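Local coordinates for hydrogenase expression/formation protein HypE (Desulfovibrio vulgaris subsp. vulgaris, PDB 2Z1U) that binds ATP and magnesium ions and, as its name indicates, takes part in hydrogenase maturation, probably through ATP-dependent chemistry, at residues A[231-245]-A[311-324]. Numbering follows the deposited sequence.
Sequences NEIAGQSQAVCHVLE and LGAARAGQVVMETA
L311 starts the contact by laying CB and CD1 obliquely against the H242 imidazole. Next comes A314, whose methyl meets V240 CG2. The chain then enters a type II turn, R315 to Q318, whose tip backs onto the end of helix 225-237. There A316 CB touches Q238 OE1; the Q238 chain, bent at chi2 (-68°), folds back so that NE2 donates to G235 O, in the carbonyl plane and on a lone pair. Q238 is also the positive-phi residue of the Schellman motif that ends the helix. G317 passes close over the helix, its CA 3.5 Å from A234 C; its N-H goes to A239 O (2.8 Å), while a water joins its carbonyl to N231 O. From Q318 O onward the two chains run as parallel beta strands: C241 N donates to Q318 O, C241 O takes V320 N, V243 N reaches V320 O, and V243 O takes E322 N at 2.7 Å. Strand 240-244 lies between 319-322 and the antiparallel strand 300-306 in the mixed sheet of the AIR synthase-related C-terminal domain, away from the ATP site. V319 faces the helix: CG2 sits 3.5 Å from N231 N and also meets A234 CB and C241 CB. On the other face, V320 CG1 makes a CH-pi contact over the H242 ring, 4.0 Å from the centroid, and touches V240 CG2. M321 returns to the V319 side, CG against V243 CG1; SD lies against E245 CB, and the bend at chi3 (72°) carries CE to the E245 carboxylate. E322 lies beside L244, pointing the same way, with CD 3.6 Å from L244 CD1, and its carbonyl accepts E245 N. Past T323, A324 N donates to the anti lone pair of E245 OE1, a nearly straight bond (166°).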
loop_
_atom_site.group_PDB
_atom_site.type_symbol
_atom_site.label_atom_id
_atom_site.label_comp_id
_atom_site.label_asym_id
_atom_site.label_seq_id
_atom_site.Cartn_x
_atom_site.Cartn_y
_atom_site.Cartn_z
ATOM N N ASN A 231 -24.615 0.799 -9.546
ATOM C CA ASN A 231 -25.271 1.620 -8.511
ATOM C C ASN A 231 -24.362 2.780 -8.077
ATOM O O ASN A 231 -24.838 3.905 -7.859
ATOM C CB ASN A 231 -25.613 0.771 -7.295
ATOM C CG ASN A 231 -26.960 0.140 -7.397
ATOM O OD1 ASN A 231 -27.086 -1.009 -7.814
ATOM N ND2 ASN A 231 -27.986 0.891 -7.050
ATOM N N GLU A 232 -23.055 2.497 -7.965
ATOM C CA GLU A 232 -22.069 3.528 -7.623
ATOM C C GLU A 232 -22.080 4.616 -8.680
ATOM O O GLU A 232 -22.201 5.797 -8.364
ATOM C CB GLU A 232 -20.654 2.949 -7.521
ATOM C CG GLU A 232 -20.472 1.957 -6.407
ATOM C CD GLU A 232 -19.067 1.378 -6.413
ATOM O OE1 GLU A 232 -18.674 0.768 -5.405
ATOM O OE2 GLU A 232 -18.345 1.584 -7.397
ATOM N N ILE A 233 -21.993 4.202 -9.940
ATOM C CA ILE A 233 -21.936 5.139 -11.051
ATOM C C ILE A 233 -23.260 5.911 -11.148
ATOM O O ILE A 233 -23.258 7.141 -11.226
ATOM C CB ILE A 233 -21.606 4.420 -12.369
ATOM C CG1 ILE A 233 -20.168 3.863 -12.338
ATOM C CG2 ILE A 233 -21.908 5.324 -13.561
ATOM C CD1 ILE A 233 -19.932 2.670 -13.289
ATOM N N ALA A 234 -24.386 5.205 -11.140
ATOM C CA ALA A 234 -25.683 5.888 -11.136
ATOM C C ALA A 234 -25.784 6.934 -10.010
ATOM O O ALA A 234 -26.260 8.050 -10.241
ATOM C CB ALA A 234 -26.832 4.882 -11.075
ATOM N N GLY A 235 -25.326 6.577 -8.809
ATOM C CA GLY A 235 -25.325 7.486 -7.663
ATOM C C GLY A 235 -24.401 8.689 -7.805
ATOM O O GLY A 235 -24.809 9.820 -7.543
ATOM N N GLN A 236 -23.166 8.451 -8.240
ATOM C CA GLN A 236 -22.183 9.521 -8.452
ATOM C C GLN A 236 -22.613 10.433 -9.592
ATOM O O GLN A 236 -22.371 11.631 -9.545
ATOM C CB GLN A 236 -20.796 8.948 -8.774
ATOM C CG GLN A 236 -20.105 8.264 -7.599
ATOM C CD GLN A 236 -18.659 7.933 -7.877
ATOM O OE1 GLN A 236 -17.761 8.579 -7.345
ATOM N NE2 GLN A 236 -18.423 6.907 -8.675
ATOM N N SER A 237 -23.222 9.860 -10.625
ATOM C CA SER A 237 -23.663 10.640 -11.784
ATOM C C SER A 237 -25.088 11.173 -11.625
ATOM O O SER A 237 -25.570 11.928 -12.464
ATOM C CB SER A 237 -23.539 9.825 -13.073
ATOM O OG SER A 237 -22.195 9.412 -13.279
ATOM N N GLN A 238 -25.758 10.777 -10.547
ATOM C CA GLN A 238 -27.161 11.179 -10.315
ATOM C C GLN A 238 -28.047 10.912 -11.528
ATOM O O GLN A 238 -28.759 11.787 -12.019
ATOM C CB GLN A 238 -27.254 12.636 -9.843
ATOM C CG GLN A 238 -26.688 12.835 -8.445
ATOM C CD GLN A 238 -27.541 12.146 -7.398
ATOM O OE1 GLN A 238 -28.671 12.561 -7.138
ATOM N NE2 GLN A 238 -27.011 11.083 -6.801
ATOM N N ALA A 239 -27.979 9.674 -12.000
ATOM C CA ALA A 239 -28.734 9.245 -13.160
ATOM C C ALA A 239 -29.249 7.850 -12.870
ATOM O O ALA A 239 -29.041 7.313 -11.789
ATOM C CB ALA A 239 -27.844 9.250 -14.401
ATOM N N VAL A 240 -29.931 7.264 -13.841
ATOM C CA VAL A 240 -30.388 5.899 -13.685
ATOM C C VAL A 240 -29.809 5.038 -14.795
ATOM O O VAL A 240 -29.775 5.447 -15.962
ATOM C CB VAL A 240 -31.958 5.794 -13.463
ATOM C CG1 VAL A 240 -32.692 7.095 -13.818
ATOM C CG2 VAL A 240 -32.567 4.580 -14.131
ATOM N N CYS A 241 -29.265 3.885 -14.413
ATOM C CA CYS A 241 -28.725 2.948 -15.384
ATOM C C CYS A 241 -29.800 1.945 -15.749
ATOM O O CYS A 241 -30.451 1.373 -14.867
ATOM C CB CYS A 241 -27.469 2.256 -14.837
ATOM S SG CYS A 241 -26.061 3.368 -14.619
ATOM N N HIS A 242 -30.033 1.787 -17.052
ATOM C CA HIS A 242 -30.970 0.793 -17.561
ATOM C C HIS A 242 -30.193 -0.314 -18.269
ATOM O O HIS A 242 -29.424 -0.050 -19.178
ATOM C CB HIS A 242 -32.002 1.435 -18.501
ATOM C CG HIS A 242 -33.062 2.214 -17.782
ATOM N ND1 HIS A 242 -34.309 1.694 -17.501
ATOM C CD2 HIS A 242 -33.051 3.464 -17.257
ATOM C CE1 HIS A 242 -35.025 2.594 -16.848
ATOM N NE2 HIS A 242 -34.285 3.676 -16.685
ATOM N N VAL A 243 -30.406 -1.548 -17.841
ATOM C CA VAL A 243 -29.628 -2.685 -18.301
ATOM C C VAL A 243 -30.557 -3.783 -18.831
ATOM O O VAL A 243 -31.676 -3.934 -18.344
ATOM C CB VAL A 243 -28.697 -3.178 -17.161
ATOM C CG1 VAL A 243 -28.466 -4.689 -17.223
ATOM C CG2 VAL A 243 -27.348 -2.436 -17.255
ATOM N N LEU A 244 -30.113 -4.515 -19.855
ATOM C CA LEU A 244 -30.927 -5.587 -20.446
ATOM C C LEU A 244 -30.376 -6.949 -20.018
ATOM O O LEU A 244 -29.233 -7.302 -20.381
ATOM C CB LEU A 244 -30.938 -5.471 -21.979
ATOM C CG LEU A 244 -31.890 -6.390 -22.765
ATOM C CD1 LEU A 244 -33.374 -6.177 -22.391
ATOM C CD2 LEU A 244 -31.680 -6.213 -24.267
ATOM N N GLU A 245 -31.174 -7.718 -19.268
ATOM C CA GLU A 245 -30.679 -8.986 -18.681
ATOM C C GLU A 245 -30.028 -9.924 -19.711
ATOM O O GLU A 245 -28.959 -10.488 -19.456
ATOM C CB GLU A 245 -31.774 -9.748 -17.916
ATOM C CG GLU A 245 -31.227 -10.959 -17.127
ATOM C CD GLU A 245 -32.261 -11.593 -16.205
ATOM O OE1 GLU A 245 -33.440 -11.595 -16.550
ATOM O OE2 GLU A 245 -31.899 -12.111 -15.136
ATOM N N LEU A 311 -37.674 6.853 -18.087
ATOM C CA LEU A 311 -38.532 5.682 -18.403
ATOM C C LEU A 311 -39.999 5.645 -17.893
ATOM O O LEU A 311 -40.937 5.641 -18.719
ATOM C CB LEU A 311 -37.803 4.334 -18.274
ATOM C CG LEU A 311 -37.509 3.770 -19.682
ATOM C CD1 LEU A 311 -36.679 2.499 -19.656
ATOM C CD2 LEU A 311 -38.806 3.547 -20.507
ATOM N N GLY A 312 -40.247 5.610 -16.581
ATOM C CA GLY A 312 -39.260 5.593 -15.520
ATOM C C GLY A 312 -39.960 5.497 -14.178
ATOM O O GLY A 312 -40.756 4.582 -13.948
ATOM N N ALA A 313 -39.690 6.480 -13.320
ATOM C CA ALA A 313 -40.070 6.492 -11.894
ATOM C C ALA A 313 -38.873 6.079 -11.030
ATOM O O ALA A 313 -38.809 6.403 -9.838
ATOM C CB ALA A 313 -41.309 5.626 -11.607
ATOM N N ALA A 314 -37.918 5.376 -11.644
ATOM C CA ALA A 314 -36.638 5.131 -10.995
ATOM C C ALA A 314 -35.996 6.482 -10.704
ATOM O O ALA A 314 -36.034 7.400 -11.538
ATOM C CB ALA A 314 -35.733 4.280 -11.867
ATOM N N ARG A 315 -35.453 6.601 -9.500
ATOM C CA ARG A 315 -34.829 7.831 -9.044
ATOM C C ARG A 315 -33.338 7.849 -9.382
ATOM O O ARG A 315 -32.797 6.846 -9.849
ATOM C CB ARG A 315 -34.999 7.949 -7.533
ATOM C CG ARG A 315 -35.681 9.221 -7.100
ATOM C CD ARG A 315 -37.170 9.018 -6.911
ATOM N NE ARG A 315 -37.898 10.273 -6.700
ATOM C CZ ARG A 315 -37.717 11.102 -5.668
ATOM N NH1 ARG A 315 -36.804 10.845 -4.734
ATOM N NH2 ARG A 315 -38.444 12.210 -5.579
ATOM N N ALA A 316 -32.689 8.992 -9.133
ATOM C CA ALA A 316 -31.244 9.137 -9.276
ATOM C C ALA A 316 -30.557 8.094 -8.429
ATOM O O ALA A 316 -30.904 7.913 -7.261
ATOM C CB ALA A 316 -30.798 10.531 -8.849
ATOM N N GLY A 317 -29.583 7.403 -9.021
ATOM C CA GLY A 317 -28.845 6.378 -8.313
ATOM C C GLY A 317 -29.361 4.961 -8.457
ATOM O O GLY A 317 -28.724 4.029 -7.976
ATOM N N GLN A 318 -30.497 4.775 -9.125
ATOM C CA GLN A 318 -31.077 3.438 -9.236
ATOM C C GLN A 318 -30.665 2.707 -10.510
ATOM O O GLN A 318 -30.351 3.322 -11.525
ATOM C CB GLN A 318 -32.610 3.482 -9.095
ATOM C CG GLN A 318 -33.073 3.833 -7.681
ATOM C CD GLN A 318 -34.526 3.435 -7.408
ATOM O OE1 GLN A 318 -35.443 3.829 -8.128
ATOM N NE2 GLN A 318 -34.731 2.663 -6.350
ATOM N N VAL A 319 -30.658 1.382 -10.439
ATOM C CA VAL A 319 -30.266 0.554 -11.568
ATOM C C VAL A 319 -31.408 -0.403 -11.883
ATOM O O VAL A 319 -31.726 -1.276 -11.076
ATOM C CB VAL A 319 -29.001 -0.252 -11.253
ATOM C CG1 VAL A 319 -28.639 -1.154 -12.435
ATOM C CG2 VAL A 319 -27.828 0.691 -10.924
ATOM N N VAL A 320 -32.013 -0.231 -13.054
ATOM C CA VAL A 320 -33.117 -1.087 -13.456
ATOM C C VAL A 320 -32.840 -1.989 -14.654
ATOM O O VAL A 320 -32.426 -1.537 -15.735
ATOM C CB VAL A 320 -34.490 -0.327 -13.523
ATOM C CG1 VAL A 320 -34.318 1.196 -13.551
ATOM C CG2 VAL A 320 -35.410 -0.842 -14.643
ATOM N N MET A 321 -33.053 -3.280 -14.430
ATOM C CA MET A 321 -32.775 -4.288 -15.435
ATOM C C MET A 321 -34.073 -4.719 -16.068
ATOM O O MET A 321 -35.010 -5.155 -15.357
ATOM C CB MET A 321 -32.064 -5.495 -14.804
ATOM C CG MET A 321 -31.610 -6.552 -15.818
ATOM S SD MET A 321 -30.468 -7.769 -15.127
ATOM C CE MET A 321 -31.540 -8.738 -14.068
ATOM N N GLU A 322 -34.154 -4.576 -17.390
ATOM C CA GLU A 322 -35.235 -5.225 -18.122
ATOM C C GLU A 322 -34.913 -6.717 -18.160
ATOM O O GLU A 322 -33.876 -7.142 -18.670
ATOM C CB GLU A 322 -35.412 -4.678 -19.537
ATOM C CG GLU A 322 -36.507 -5.416 -20.274
ATOM C CD GLU A 322 -36.725 -4.936 -21.686
ATOM O OE1 GLU A 322 -36.289 -3.809 -21.998
ATOM O OE2 GLU A 322 -37.326 -5.691 -22.482
ATOM N N THR A 323 -35.823 -7.483 -17.583
ATOM C CA THR A 323 -35.672 -8.899 -17.321
ATOM C C THR A 323 -35.850 -9.729 -18.622
ATOM O O THR A 323 -36.469 -9.248 -19.572
ATOM C CB THR A 323 -36.718 -9.223 -16.242
ATOM O OG1 THR A 323 -36.108 -9.113 -14.932
ATOM C CG2 THR A 323 -37.382 -10.547 -16.441
ATOM N N ALA A 324 -35.316 -10.962 -18.653
ATOM C CA ALA A 324 -35.494 -11.869 -19.815
ATOM C C ALA A 324 -36.934 -12.282 -20.038
ATOM O O ALA A 324 -37.316 -12.713 -21.133
ATOM C CB ALA A 324 -34.633 -13.110 -19.647
HETATM O O HOH W 1 -26.808 4.368 -6.154
#